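Local coordinates for protein EvdO2 (Micromonospora carbonacea, PDB 4XAB) that probably catalyses an oxidative cyclization in orthosomycin biosynthesis, as a non-haem iron, 2-oxoglutarate-dependent oxygenase of the double-stranded beta-helix superfamily, at residues Q40-D43 with R44-V47; S88-F91 with A92-S96; R95-A98 with S99-D103; D103-E106 with E107-E110; A153-E156 with S157-H161. One frame throughout, in Å; residues are numbered along the deposited sequence.

Interaction 1. Residues Q40-D43 with R44-V47; sequences QAYD and RLFV
Tyr42 and Phe46, one helical turn apart, lay their rings side by side and pointing the same way at the C-terminal end of helix 32-45, which packs on the double-stranded beta-helix. The meeting is between neighbouring ring corners: Tyr42 CD2 lies 3.6 Å from Phe46 CE2. The ring planes are inclined by 38° with centroids 5.3 Å apart. Phe46 has already left helical backbone angles, but its side chain still follows the helix surface, with CG anti to the carbonyl carbon (chi1 -71°). Its amide donates to Tyr42 O over 2.8 Å, and this same carbonyl oxygen lies in the plane of the Phe46 ring at its edge. Leu45 adds a looser flank, CD1 standing 4.4 Å from Tyr42 CD1. Were Phe46 replaced by an alanine, the Tyr42 ring would probably lose its neighbour on one side and a gap would open against strand 110-118.

The second shell is the beta core itself. Both rings rest on Ala115 of strand 110-118, while Tyr42 OH is hydrogen-bonded to Ala228 O on strand 226-234, which fixes the far end of the tyrosine. Leu45 and Phe46 also touch Ile75 of strand 74-76. In the backbone of this last turn Ala41 O accepts twice: Leu45 N approaches in the carbonyl plane at 2.9 Å, whereas Arg44 N sits well above that plane at 3.3 Å.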
loop_
_atom_site.group_PDB
_atom_site.type_symbol
_atom_site.label_atom_id
_atom_site.label_comp_id
_atom_site.label_asym_id
_atom_site.label_seq_id
_atom_site.Cartn_x
_atom_site.Cartn_y
_atom_site.Cartn_z
ATOM N N GLN A 40 -17.143 7.954 2.364
ATOM C CA GLN A 40 -17.790 8.598 3.499
ATOM C C GLN A 40 -17.009 8.361 4.783
ATOM O O GLN A 40 -16.870 9.265 5.610
ATOM C CB GLN A 40 -19.223 8.094 3.658
ATOM C CG GLN A 40 -20.159 8.553 2.558
ATOM C CD GLN A 40 -21.548 7.964 2.702
ATOM O OE1 GLN A 40 -21.705 6.766 2.943
ATOM N NE2 GLN A 40 -22.564 8.807 2.568
ATOM N N ALA A 41 -16.494 7.147 4.942
ATOM C CA ALA A 41 -15.657 6.822 6.091
ATOM C C ALA A 41 -14.370 7.649 6.116
ATOM O O ALA A 41 -13.936 8.106 7.178
ATOM C CB ALA A 41 -15.329 5.338 6.100
ATOM N N TYR A 42 -13.756 7.837 4.951
ATOM C CA TYR A 42 -12.532 8.629 4.857
ATOM C C TYR A 42 -12.806 10.109 5.107
ATOM O O TYR A 42 -11.958 10.813 5.652
ATOM C CB TYR A 42 -11.869 8.443 3.491
ATOM C CG TYR A 42 -10.892 7.289 3.432
ATOM C CD1 TYR A 42 -11.274 6.010 3.828
ATOM C CD2 TYR A 42 -9.588 7.469 2.964
ATOM C CE1 TYR A 42 -10.390 4.941 3.766
ATOM C CE2 TYR A 42 -8.684 6.396 2.909
ATOM C CZ TYR A 42 -9.098 5.137 3.313
ATOM O OH TYR A 42 -8.225 4.061 3.268
ATOM N N ASP A 43 -13.984 10.577 4.700
ATOM C CA ASP A 43 -14.394 11.964 4.954
ATOM C C ASP A 43 -14.319 12.304 6.445
ATOM O O ASP A 43 -14.052 13.451 6.831
ATOM C CB ASP A 43 -15.820 12.214 4.444
ATOM C CG ASP A 43 -15.884 12.416 2.935
ATOM O OD1 ASP A 43 -14.827 12.647 2.308
ATOM O OD2 ASP A 43 -17.003 12.364 2.380
ATOM N N ARG A 44 -14.570 11.294 7.275
ATOM C CA ARG A 44 -14.556 11.466 8.721
ATOM C C ARG A 44 -13.200 11.118 9.334
ATOM O O ARG A 44 -12.788 11.735 10.316
ATOM C CB ARG A 44 -15.661 10.626 9.367
ATOM C CG ARG A 44 -15.757 10.792 10.880
ATOM C CD ARG A 44 -15.865 12.263 11.287
ATOM N NE ARG A 44 -17.251 12.685 11.464
ATOM C CZ ARG A 44 -17.936 12.532 12.593
ATOM N NH1 ARG A 44 -17.361 11.964 13.644
ATOM N NH2 ARG A 44 -19.196 12.945 12.672
ATOM N N LEU A 45 -12.503 10.144 8.751
ATOM C CA LEU A 45 -11.173 9.754 9.229
ATOM C C LEU A 45 -10.139 10.835 8.956
ATOM O O LEU A 45 -9.237 11.073 9.764
ATOM C CB LEU A 45 -10.713 8.458 8.565
ATOM C CG LEU A 45 -11.195 7.118 9.112
ATOM C CD1 LEU A 45 -10.681 5.994 8.221
ATOM C CD2 LEU A 45 -10.728 6.938 10.551
ATOM N N PHE A 46 -10.274 11.476 7.798
ATOM C CA PHE A 46 -9.304 12.447 7.326
ATOM C C PHE A 46 -9.923 13.834 7.241
ATOM O O PHE A 46 -10.290 14.296 6.160
ATOM C CB PHE A 46 -8.764 12.047 5.957
ATOM C CG PHE A 46 -7.854 10.855 5.989
ATOM C CD1 PHE A 46 -6.520 11.001 6.346
ATOM C CD2 PHE A 46 -8.324 9.595 5.649
ATOM C CE1 PHE A 46 -5.671 9.904 6.371
ATOM C CE2 PHE A 46 -7.474 8.497 5.674
ATOM C CZ PHE A 46 -6.152 8.655 6.039
ATOM N N VAL A 47 -10.027 14.498 8.378
ATOM C CA VAL A 47 -10.642 15.815 8.402
ATOM C C VAL A 47 -9.645 16.880 7.997
ATOM O O VAL A 47 -8.614 17.044 8.644
ATOM C CB VAL A 47 -11.194 16.151 9.785
ATOM C CG1 VAL A 47 -11.734 17.567 9.792
ATOM C CG2 VAL A 47 -12.279 15.159 10.156
#

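Interaction 2. Residues S88-F91 with A92-S96; sequences SPHF and ARCRS
The first turns of helix 89-102 bring Cys94 over the imidazole of His90, with SG resting on one face of the ring. The sulfur is 3.7 Å from the ring centroid, displaced toward the rim, and comes nearest to NE2, at 3.4 Å. With CG anti to the backbone N (chi1 169°), the His90 ring is placed beneath the sulfur. The imidazole is also held by Thr148, whose OG1 is hydrogen-bonded to His90 NE2.

On another side of the helix the rim of the Phe91 ring meets the Arg95 guanidinium: CE2 lies over one face of that group, 3.5 Å from NH1. The two planes are 78° apart, nearly perpendicular, so the arginine presents its flat side to the ring's edge. Arg95 NE forms a salt bridge with Glu106 OE1. Phe91 in turn packs edge-to-face with Phe111.

Ser88 is the N-cap of this helix, which lies against strand 226-234 of the beta core; its OG accepts from Phe91 N at 2.9 Å and closes the capping bond. Arg93 folds back over the same N-terminal turn, bent at chi3 (-51°), until one face of its guanidinium covers Pro89 O, with NH2 3.6 Å from Pro89 CB. The charge is satisfied beyond the helix, where Arg93 NH1 forms a salt bridge with Glu34 OE1 and a hydrogen bond to Val29 O.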
loop_
_atom_site.group_PDB
_atom_site.type_symbol
_atom_site.label_atom_id
_atom_site.label_comp_id
_atom_site.label_asym_id
_atom_site.label_seq_id
_atom_site.Cartn_x
_atom_site.Cartn_y
_atom_site.Cartn_z
ATOM N N SER A 88 -16.465 -6.381 6.507
ATOM C CA SER A 88 -17.022 -6.156 5.175
ATOM C C SER A 88 -16.860 -7.296 4.173
ATOM O O SER A 88 -15.925 -8.089 4.258
ATOM C CB SER A 88 -16.394 -4.903 4.577
ATOM O OG SER A 88 -15.040 -5.140 4.232
ATOM N N PRO A 89 -17.777 -7.365 3.197
ATOM C CA PRO A 89 -17.572 -8.272 2.066
ATOM C C PRO A 89 -16.280 -7.965 1.308
ATOM O O PRO A 89 -15.701 -8.885 0.727
ATOM C CB PRO A 89 -18.804 -8.019 1.184
ATOM C CG PRO A 89 -19.862 -7.574 2.153
ATOM C CD PRO A 89 -19.118 -6.752 3.182
ATOM N N HIS A 90 -15.846 -6.704 1.303
ATOM C CA HIS A 90 -14.614 -6.326 0.607
ATOM C C HIS A 90 -13.414 -6.939 1.323
ATOM O O HIS A 90 -12.499 -7.454 0.686
ATOM C CB HIS A 90 -14.456 -4.801 0.515
ATOM C CG HIS A 90 -13.091 -4.359 0.059
ATOM N ND1 HIS A 90 -12.090 -4.016 0.941
ATOM C CD2 HIS A 90 -12.560 -4.227 -1.183
ATOM C CE1 HIS A 90 -11.004 -3.677 0.266
ATOM N NE2 HIS A 90 -11.262 -3.799 -1.024
ATOM N N PHE A 91 -13.419 -6.904 2.649
ATOM C CA PHE A 91 -12.328 -7.540 3.377
ATOM C C PHE A 91 -12.277 -9.033 3.063
ATOM O O PHE A 91 -11.213 -9.580 2.764
ATOM C CB PHE A 91 -12.462 -7.346 4.887
ATOM C CG PHE A 91 -11.497 -8.189 5.679
ATOM C CD1 PHE A 91 -10.201 -7.753 5.903
ATOM C CD2 PHE A 91 -11.883 -9.434 6.183
ATOM C CE1 PHE A 91 -9.310 -8.531 6.621
ATOM C CE2 PHE A 91 -10.991 -10.210 6.889
ATOM C CZ PHE A 91 -9.711 -9.758 7.113
ATOM N N ALA A 92 -13.433 -9.684 3.136
ATOM C CA ALA A 92 -13.508 -11.124 2.948
ATOM C C ALA A 92 -13.035 -11.499 1.553
ATOM O O ALA A 92 -12.357 -12.511 1.364
ATOM C CB ALA A 92 -14.931 -11.618 3.181
ATOM N N ARG A 93 -13.414 -10.667 0.584
ATOM C CA ARG A 93 -13.070 -10.849 -0.812
ATOM C C ARG A 93 -11.557 -10.741 -0.978
ATOM O O ARG A 93 -10.928 -11.547 -1.668
ATOM C CB ARG A 93 -13.800 -9.789 -1.660
ATOM C CG ARG A 93 -13.777 -9.967 -3.157
ATOM C CD ARG A 93 -14.615 -8.858 -3.839
ATOM N NE ARG A 93 -15.963 -8.752 -3.261
ATOM C CZ ARG A 93 -16.482 -7.638 -2.743
ATOM N NH1 ARG A 93 -15.781 -6.507 -2.734
ATOM N NH2 ARG A 93 -17.711 -7.651 -2.230
ATOM N N CYS A 94 -10.979 -9.743 -0.328
ATOM C CA CYS A 94 -9.535 -9.542 -0.393
ATOM C C CYS A 94 -8.767 -10.677 0.301
ATOM O O CYS A 94 -7.706 -11.088 -0.177
ATOM C CB CYS A 94 -9.164 -8.195 0.225
ATOM S SG CYS A 94 -9.613 -6.783 -0.825
ATOM N N ARG A 95 -9.300 -11.185 1.416
ATOM C CA ARG A 95 -8.634 -12.286 2.125
ATOM C C ARG A 95 -8.609 -13.527 1.229
ATOM O O ARG A 95 -7.618 -14.266 1.176
ATOM C CB ARG A 95 -9.332 -12.581 3.464
ATOM C CG ARG A 95 -8.614 -13.602 4.355
ATOM C CD ARG A 95 -9.377 -13.823 5.668
ATOM N NE ARG A 95 -10.764 -14.195 5.396
ATOM C CZ ARG A 95 -11.766 -14.110 6.268
ATOM N NH1 ARG A 95 -11.551 -13.662 7.495
ATOM N NH2 ARG A 95 -12.991 -14.467 5.898
ATOM N N SER A 96 -9.705 -13.747 0.509
ATOM C CA SER A 96 -9.788 -14.868 -0.424
ATOM C C SER A 96 -8.799 -14.711 -1.568
ATOM O O SER A 96 -8.188 -15.681 -2.001
ATOM C CB SER A 96 -11.206 -15.007 -0.975
ATOM O OG SER A 96 -12.105 -15.251 0.092
#

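Interaction 3. Residues R95-A98 with S99-D103; sequences RSIA and SAFLD
Ile97 CG2 sits squarely over the Phe101 ring, one turn further along helix 89-102, in a CH-pi contact. The methyl is 4.1 Å from the ring centroid and only 7° off the ring normal, with the two side chains pointing the same way. Phe101 turns this face to the isoleucine with CG anti to the carbonyl carbon (chi1 -79°). A serine here would probably leave the Ile97 methyl without its aromatic cover and Phe18, which stacks on the ring, without its partner.

Leu102 is buried too, on the next flank of the helix: its CG approaches Ala98 O to 3.3 Å, while its amide donates to that oxygen over 2.8 Å. Ser96, Ser99 and Ala100, by contrast, are partly exposed and meet across the turn mainly through the backbone, as in the 3.0 Å bond from Ala100 N to Ser96 O. Ser96 OG is hydrogen-bonded to Glu106, and Ser99 OG probably to Met104 O.

Just past the helix, Asp103 takes a positive phi and forms salt bridges with Arg15 and Arg19. Phe101 lies between helix 12-21 and strand 139-149, where Leu144 also receives Ala98 and Leu102.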
loop_
_atom_site.group_PDB
_atom_site.type_symbol
_atom_site.label_atom_id
_atom_site.label_comp_id
_atom_site.label_asym_id
_atom_site.label_seq_id
_atom_site.Cartn_x
_atom_site.Cartn_y
_atom_site.Cartn_z
ATOM N N ARG A 95 -9.300 -11.185 1.416
ATOM C CA ARG A 95 -8.634 -12.286 2.125
ATOM C C ARG A 95 -8.609 -13.527 1.229
ATOM O O ARG A 95 -7.618 -14.266 1.176
ATOM C CB ARG A 95 -9.332 -12.581 3.464
ATOM C CG ARG A 95 -8.614 -13.602 4.355
ATOM C CD ARG A 95 -9.377 -13.823 5.668
ATOM N NE ARG A 95 -10.764 -14.195 5.396
ATOM C CZ ARG A 95 -11.766 -14.110 6.268
ATOM N NH1 ARG A 95 -11.551 -13.662 7.495
ATOM N NH2 ARG A 95 -12.991 -14.467 5.898
ATOM N N SER A 96 -9.705 -13.747 0.509
ATOM C CA SER A 96 -9.788 -14.868 -0.424
ATOM C C SER A 96 -8.799 -14.711 -1.568
ATOM O O SER A 96 -8.188 -15.681 -2.001
ATOM C CB SER A 96 -11.206 -15.007 -0.975
ATOM O OG SER A 96 -12.105 -15.251 0.092
ATOM N N ILE A 97 -8.641 -13.484 -2.054
ATOM C CA ILE A 97 -7.674 -13.212 -3.106
ATOM C C ILE A 97 -6.259 -13.489 -2.592
ATOM O O ILE A 97 -5.456 -14.118 -3.269
ATOM C CB ILE A 97 -7.780 -11.748 -3.612
ATOM C CG1 ILE A 97 -9.089 -11.560 -4.392
ATOM C CG2 ILE A 97 -6.593 -11.405 -4.486
ATOM C CD1 ILE A 97 -9.375 -10.115 -4.791
ATOM N N ALA A 98 -5.978 -13.036 -1.379
ATOM C CA ALA A 98 -4.655 -13.218 -0.778
ATOM C C ALA A 98 -4.335 -14.698 -0.647
ATOM O O ALA A 98 -3.226 -15.139 -0.963
ATOM C CB ALA A 98 -4.586 -12.534 0.580
ATOM N N SER A 99 -5.329 -15.450 -0.189
ATOM C CA SER A 99 -5.213 -16.893 -0.057
ATOM C C SER A 99 -4.870 -17.560 -1.388
ATOM O O SER A 99 -3.962 -18.399 -1.457
ATOM C CB SER A 99 -6.513 -17.469 0.497
ATOM O OG SER A 99 -6.441 -18.881 0.523
ATOM N N ALA A 100 -5.591 -17.183 -2.442
ATOM C CA ALA A 100 -5.334 -17.727 -3.774
ATOM C C ALA A 100 -3.936 -17.367 -4.266
ATOM O O ALA A 100 -3.228 -18.197 -4.836
ATOM C CB ALA A 100 -6.377 -17.228 -4.761
ATOM N N PHE A 101 -3.532 -16.125 -4.034
ATOM C CA PHE A 101 -2.252 -15.651 -4.544
ATOM C C PHE A 101 -1.062 -16.192 -3.741
ATOM O O PHE A 101 0.026 -16.346 -4.286
ATOM C CB PHE A 101 -2.200 -14.122 -4.556
ATOM C CG PHE A 101 -2.930 -13.489 -5.723
ATOM C CD1 PHE A 101 -3.816 -14.221 -6.494
ATOM C CD2 PHE A 101 -2.726 -12.154 -6.035
ATOM C CE1 PHE A 101 -4.487 -13.634 -7.563
ATOM C CE2 PHE A 101 -3.389 -11.556 -7.102
ATOM C CZ PHE A 101 -4.267 -12.297 -7.867
ATOM N N LEU A 102 -1.262 -16.457 -2.450
ATOM C CA LEU A 102 -0.170 -16.934 -1.600
ATOM C C LEU A 102 -0.156 -18.452 -1.427
ATOM O O LEU A 102 0.774 -18.993 -0.836
ATOM C CB LEU A 102 -0.238 -16.274 -0.217
ATOM C CG LEU A 102 -0.065 -14.757 -0.137
ATOM C CD1 LEU A 102 -0.451 -14.270 1.240
ATOM C CD2 LEU A 102 1.367 -14.369 -0.445
ATOM N N ASP A 103 -1.182 -19.130 -1.935
ATOM C CA ASP A 103 -1.360 -20.568 -1.717
ATOM C C ASP A 103 -1.362 -20.913 -0.234
ATOM O O ASP A 103 -0.717 -21.873 0.202
ATOM C CB ASP A 103 -0.274 -21.374 -2.431
ATOM C CG ASP A 103 -0.460 -21.397 -3.925
ATOM O OD1 ASP A 103 -1.582 -21.703 -4.376
ATOM O OD2 ASP A 103 0.512 -21.090 -4.646
#

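Interaction 4. Residues D103-E106 with E107-E110; sequences DMAE and EELE
The carboxylate of Glu108 is laid over the start of a short turn, with the backbone N of Ala105 over one of its faces, 4.0 Å from CD. On that same face Ala105 CB comes 3.8 Å from Glu108 OE1. The other oxygen, OE2, is turned to Met104, whose CE methyl it approaches to 3.7 Å. The flat group of Glu107 reaches the same alanine from another direction: a bend at chi2 (85°) brings its OE1 back to 3.6 Å from Ala105 CB. Ala105 thus lies between two carboxylates, and both glutamates are exposed, so solvent probably screens their charges.

Behind this acidic surface lies the apolar part. Met104 and Leu109 cross at a slant, CE touching CD2 at 3.6 Å; the methionine hooks toward the leucine by its bend at chi3 (53°).

The link carrying these residues joins helix 89-102 to strand 110-118 and contains a 3-10 segment. Two successive i+3 to i backbone bonds of the 3-10 type hold it: Glu108 N to Ala105 O at 2.9 Å, and Leu109 N to Glu106 O at 3.1 Å.

Glu106 points back to the helix with its chain extended beyond CG, and its carboxylate takes a salt bridge from Arg95 and a hydrogen bond from Ser96. Leu109 turns the same way, packing on Ala98 and Leu102.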
loop_
_atom_site.group_PDB
_atom_site.type_symbol
_atom_site.label_atom_id
_atom_site.label_comp_id
_atom_site.label_asym_id
_atom_site.label_seq_id
_atom_site.Cartn_x
_atom_site.Cartn_y
_atom_site.Cartn_z
ATOM N N ASP A 103 -1.182 -19.130 -1.935
ATOM C CA ASP A 103 -1.360 -20.568 -1.717
ATOM C C ASP A 103 -1.362 -20.913 -0.234
ATOM O O ASP A 103 -0.717 -21.873 0.202
ATOM C CB ASP A 103 -0.274 -21.374 -2.431
ATOM C CG ASP A 103 -0.460 -21.397 -3.925
ATOM O OD1 ASP A 103 -1.582 -21.703 -4.376
ATOM O OD2 ASP A 103 0.512 -21.090 -4.646
ATOM N N MET A 104 -2.104 -20.123 0.531
ATOM C CA MET A 104 -2.239 -20.326 1.966
ATOM C C MET A 104 -3.694 -20.268 2.378
ATOM O O MET A 104 -4.467 -19.496 1.811
ATOM C CB MET A 104 -1.462 -19.267 2.732
ATOM C CG MET A 104 0.010 -19.350 2.540
ATOM S SD MET A 104 0.765 -17.984 3.418
ATOM C CE MET A 104 0.051 -18.189 5.048
ATOM N N ALA A 105 -4.065 -21.087 3.361
ATOM C CA ALA A 105 -5.418 -21.052 3.899
ATOM C C ALA A 105 -5.701 -19.684 4.486
ATOM O O ALA A 105 -4.821 -19.073 5.081
ATOM C CB ALA A 105 -5.618 -22.149 4.969
ATOM N N GLU A 106 -6.930 -19.210 4.317
ATOM C CA GLU A 106 -7.327 -17.905 4.844
ATOM C C GLU A 106 -7.078 -17.805 6.348
ATOM O O GLU A 106 -6.691 -16.752 6.866
ATOM C CB GLU A 106 -8.800 -17.646 4.529
ATOM C CG GLU A 106 -9.065 -17.523 3.034
ATOM C CD GLU A 106 -10.494 -17.154 2.710
ATOM O OE1 GLU A 106 -11.131 -16.468 3.530
ATOM O OE2 GLU A 106 -10.976 -17.549 1.629
ATOM N N GLU A 107 -7.295 -18.916 7.041
ATOM C CA GLU A 107 -7.115 -18.986 8.488
ATOM C C GLU A 107 -5.663 -18.826 8.926
ATOM O O GLU A 107 -5.391 -18.546 10.090
ATOM C CB GLU A 107 -7.662 -20.317 9.013
ATOM C CG GLU A 107 -9.162 -20.512 8.822
ATOM C CD GLU A 107 -9.537 -21.075 7.457
ATOM O OE1 GLU A 107 -8.667 -21.144 6.566
ATOM O OE2 GLU A 107 -10.709 -21.457 7.279
ATOM N N GLU A 108 -4.736 -19.031 7.995
ATOM C CA GLU A 108 -3.307 -18.898 8.266
ATOM C C GLU A 108 -2.818 -17.463 8.150
ATOM O O GLU A 108 -1.706 -17.146 8.559
ATOM C CB GLU A 108 -2.505 -19.774 7.303
ATOM C CG GLU A 108 -2.508 -21.239 7.659
ATOM C CD GLU A 108 -1.870 -22.099 6.589
ATOM O OE1 GLU A 108 -2.287 -23.267 6.443
ATOM O OE2 GLU A 108 -0.955 -21.609 5.896
ATOM N N LEU A 109 -3.639 -16.595 7.572
ATOM C CA LEU A 109 -3.192 -15.239 7.293
ATOM C C LEU A 109 -3.425 -14.297 8.457
ATOM O O LEU A 109 -4.533 -14.205 8.984
ATOM C CB LEU A 109 -3.897 -14.691 6.047
ATOM C CG LEU A 109 -3.695 -15.550 4.796
ATOM C CD1 LEU A 109 -4.592 -15.057 3.667
ATOM C CD2 LEU A 109 -2.240 -15.509 4.379
ATOM N N GLU A 110 -2.367 -13.594 8.848
ATOM C CA GLU A 110 -2.504 -12.420 9.694
ATOM C C GLU A 110 -2.755 -11.215 8.803
ATOM O O GLU A 110 -2.357 -11.214 7.640
ATOM C CB GLU A 110 -1.253 -12.218 10.542
ATOM C CG GLU A 110 -1.070 -13.317 11.571
ATOM C CD GLU A 110 0.261 -13.239 12.282
ATOM O OE1 GLU A 110 0.737 -12.114 12.540
ATOM O OE2 GLU A 110 0.828 -14.312 12.574
#

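Interaction 5. Residues A153-E156 with S157-H161; sequences ATVE and SGCLH
Thr154 O draws the backbone round into a Schellman motif, accepting from Cys159 N at 2.9 Å in the six-to-one bond, while a weak bond from Gly158 N to Val155 O supplies the five-to-two partner. Gly158 has the positive phi (99°) that turns the chain out of the motif, and at these angles a side chain would be jammed against the preceding carbonyl oxygen. Ser157 N also reaches Thr154 O, from the opposite face of its plane to Cys159 N.

Side chains tie the start of the turn to its end. Ser157 OG accepts from Thr154 N over 2.8 Å in an almost straight bond (174°), and Ser157 N returns a weak bond to Thr154 OG1, a reciprocal exchange resembling a capping box. Ser157 can reach because OG is turned back between its own backbone N and carbonyl carbon (chi1 78°). Cys159 adopts the same kind of torsion and lays SG 3.6 Å from Val155 N, with Val155 CG2 against the sulfur at 4.0 Å.

The chain then enters strand 160-162, the middle strand of a three-stranded antiparallel sheet flanked by strands 197-198 and 215-217. There His161 packs edge-to-face with Tyr216, its side chain about 11 Å from the bound nickel ion. Val155 CG1 meets the edge of the imidazole at CE1. Between turn and strand a water lies in the plane of the ring, 2.7 Å from His161 NE2, and donates to Val155 O and Cys159 O.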
loop_
_atom_site.group_PDB
_atom_site.type_symbol
_atom_site.label_atom_id
_atom_site.label_comp_id
_atom_site.label_asym_id
_atom_site.label_seq_id
_atom_site.Cartn_x
_atom_site.Cartn_y
_atom_site.Cartn_z
ATOM N N ALA A 153 -6.878 6.636 -10.045
ATOM C CA ALA A 153 -5.453 6.708 -9.793
ATOM C C ALA A 153 -4.717 6.749 -11.121
ATOM O O ALA A 153 -4.819 5.827 -11.922
ATOM C CB ALA A 153 -4.993 5.535 -8.967
ATOM N N THR A 154 -4.004 7.840 -11.363
ATOM C CA THR A 154 -3.241 7.991 -12.597
ATOM C C THR A 154 -1.779 8.241 -12.284
ATOM O O THR A 154 -1.407 8.434 -11.122
ATOM C CB THR A 154 -3.748 9.163 -13.438
ATOM O OG1 THR A 154 -3.502 10.375 -12.713
ATOM C CG2 THR A 154 -5.230 9.031 -13.695
ATOM N N VAL A 155 -0.949 8.290 -13.316
ATOM C CA VAL A 155 0.451 8.577 -13.066
ATOM C C VAL A 155 0.571 9.961 -12.435
ATOM O O VAL A 155 1.337 10.148 -11.493
ATOM C CB VAL A 155 1.304 8.475 -14.337
ATOM C CG1 VAL A 155 2.678 9.052 -14.085
ATOM C CG2 VAL A 155 1.423 7.002 -14.758
ATOM N N GLU A 156 -0.241 10.905 -12.902
ATOM C CA GLU A 156 -0.160 12.269 -12.395
ATOM C C GLU A 156 -0.796 12.456 -11.024
ATOM O O GLU A 156 -0.562 13.465 -10.370
ATOM C CB GLU A 156 -0.805 13.237 -13.382
ATOM C CG GLU A 156 -0.045 13.375 -14.676
ATOM C CD GLU A 156 -0.607 14.468 -15.555
ATOM O OE1 GLU A 156 -0.001 14.744 -16.613
ATOM O OE2 GLU A 156 -1.653 15.047 -15.184
ATOM N N SER A 157 -1.600 11.500 -10.575
ATOM C CA SER A 157 -2.246 11.639 -9.272
ATOM C C SER A 157 -1.521 10.817 -8.210
ATOM O O SER A 157 -1.884 10.844 -7.036
ATOM C CB SER A 157 -3.721 11.230 -9.356
ATOM O OG SER A 157 -3.842 9.819 -9.366
ATOM N N GLY A 158 -0.498 10.084 -8.633
ATOM C CA GLY A 158 0.307 9.296 -7.715
ATOM C C GLY A 158 -0.014 7.813 -7.628
ATOM O O GLY A 158 0.057 7.224 -6.552
ATOM N N CYS A 159 -0.355 7.190 -8.755
ATOM C CA CYS A 159 -0.559 5.744 -8.761
ATOM C C CYS A 159 0.776 5.040 -8.522
ATOM O O CYS A 159 1.832 5.666 -8.561
ATOM C CB CYS A 159 -1.187 5.282 -10.081
ATOM S SG CYS A 159 -0.069 5.288 -11.482
ATOM N N LEU A 160 0.724 3.740 -8.248
ATOM C CA LEU A 160 1.927 2.954 -7.998
ATOM C C LEU A 160 2.599 2.536 -9.296
ATOM O O LEU A 160 1.944 2.324 -10.315
ATOM C CB LEU A 160 1.591 1.700 -7.175
ATOM C CG LEU A 160 1.020 2.008 -5.785
ATOM C CD1 LEU A 160 0.844 0.755 -4.945
ATOM C CD2 LEU A 160 1.904 2.998 -5.074
ATOM N N HIS A 161 3.915 2.410 -9.220
ATOM C CA HIS A 161 4.750 1.873 -10.277
ATOM C C HIS A 161 5.522 0.713 -9.679
ATOM O O HIS A 161 5.942 0.792 -8.527
ATOM C CB HIS A 161 5.747 2.910 -10.801
ATOM C CG HIS A 161 5.126 4.194 -11.263
ATOM N ND1 HIS A 161 5.385 4.737 -12.504
ATOM C CD2 HIS A 161 4.321 5.079 -10.628
ATOM C CE1 HIS A 161 4.739 5.884 -12.626
ATOM N NE2 HIS A 161 4.082 6.113 -11.502
HETATM O O HOH W 1 2.717 7.904 -10.080
#

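Overall arrangement
Interactions 2, 3 and 4 follow one another along the chain and form one unit. The first two share Arg95 and Ser96 on helix 89-102, with centres 10 Å apart, and interaction 4 continues from Asp103 into the link to strand 110-118. Its centre is about 7 Å from that of interaction 3, and the link lies back against the helix. Interaction 1, earlier in the chain, ends helix 32-45 about 21 Å from interaction 2, centre to centre. Interaction 5 comes last, on the opposite side of the chain's centre from interaction 4. Helices thus back the large antiparallel sheet, while the turn at 153-161 feeds the smaller one.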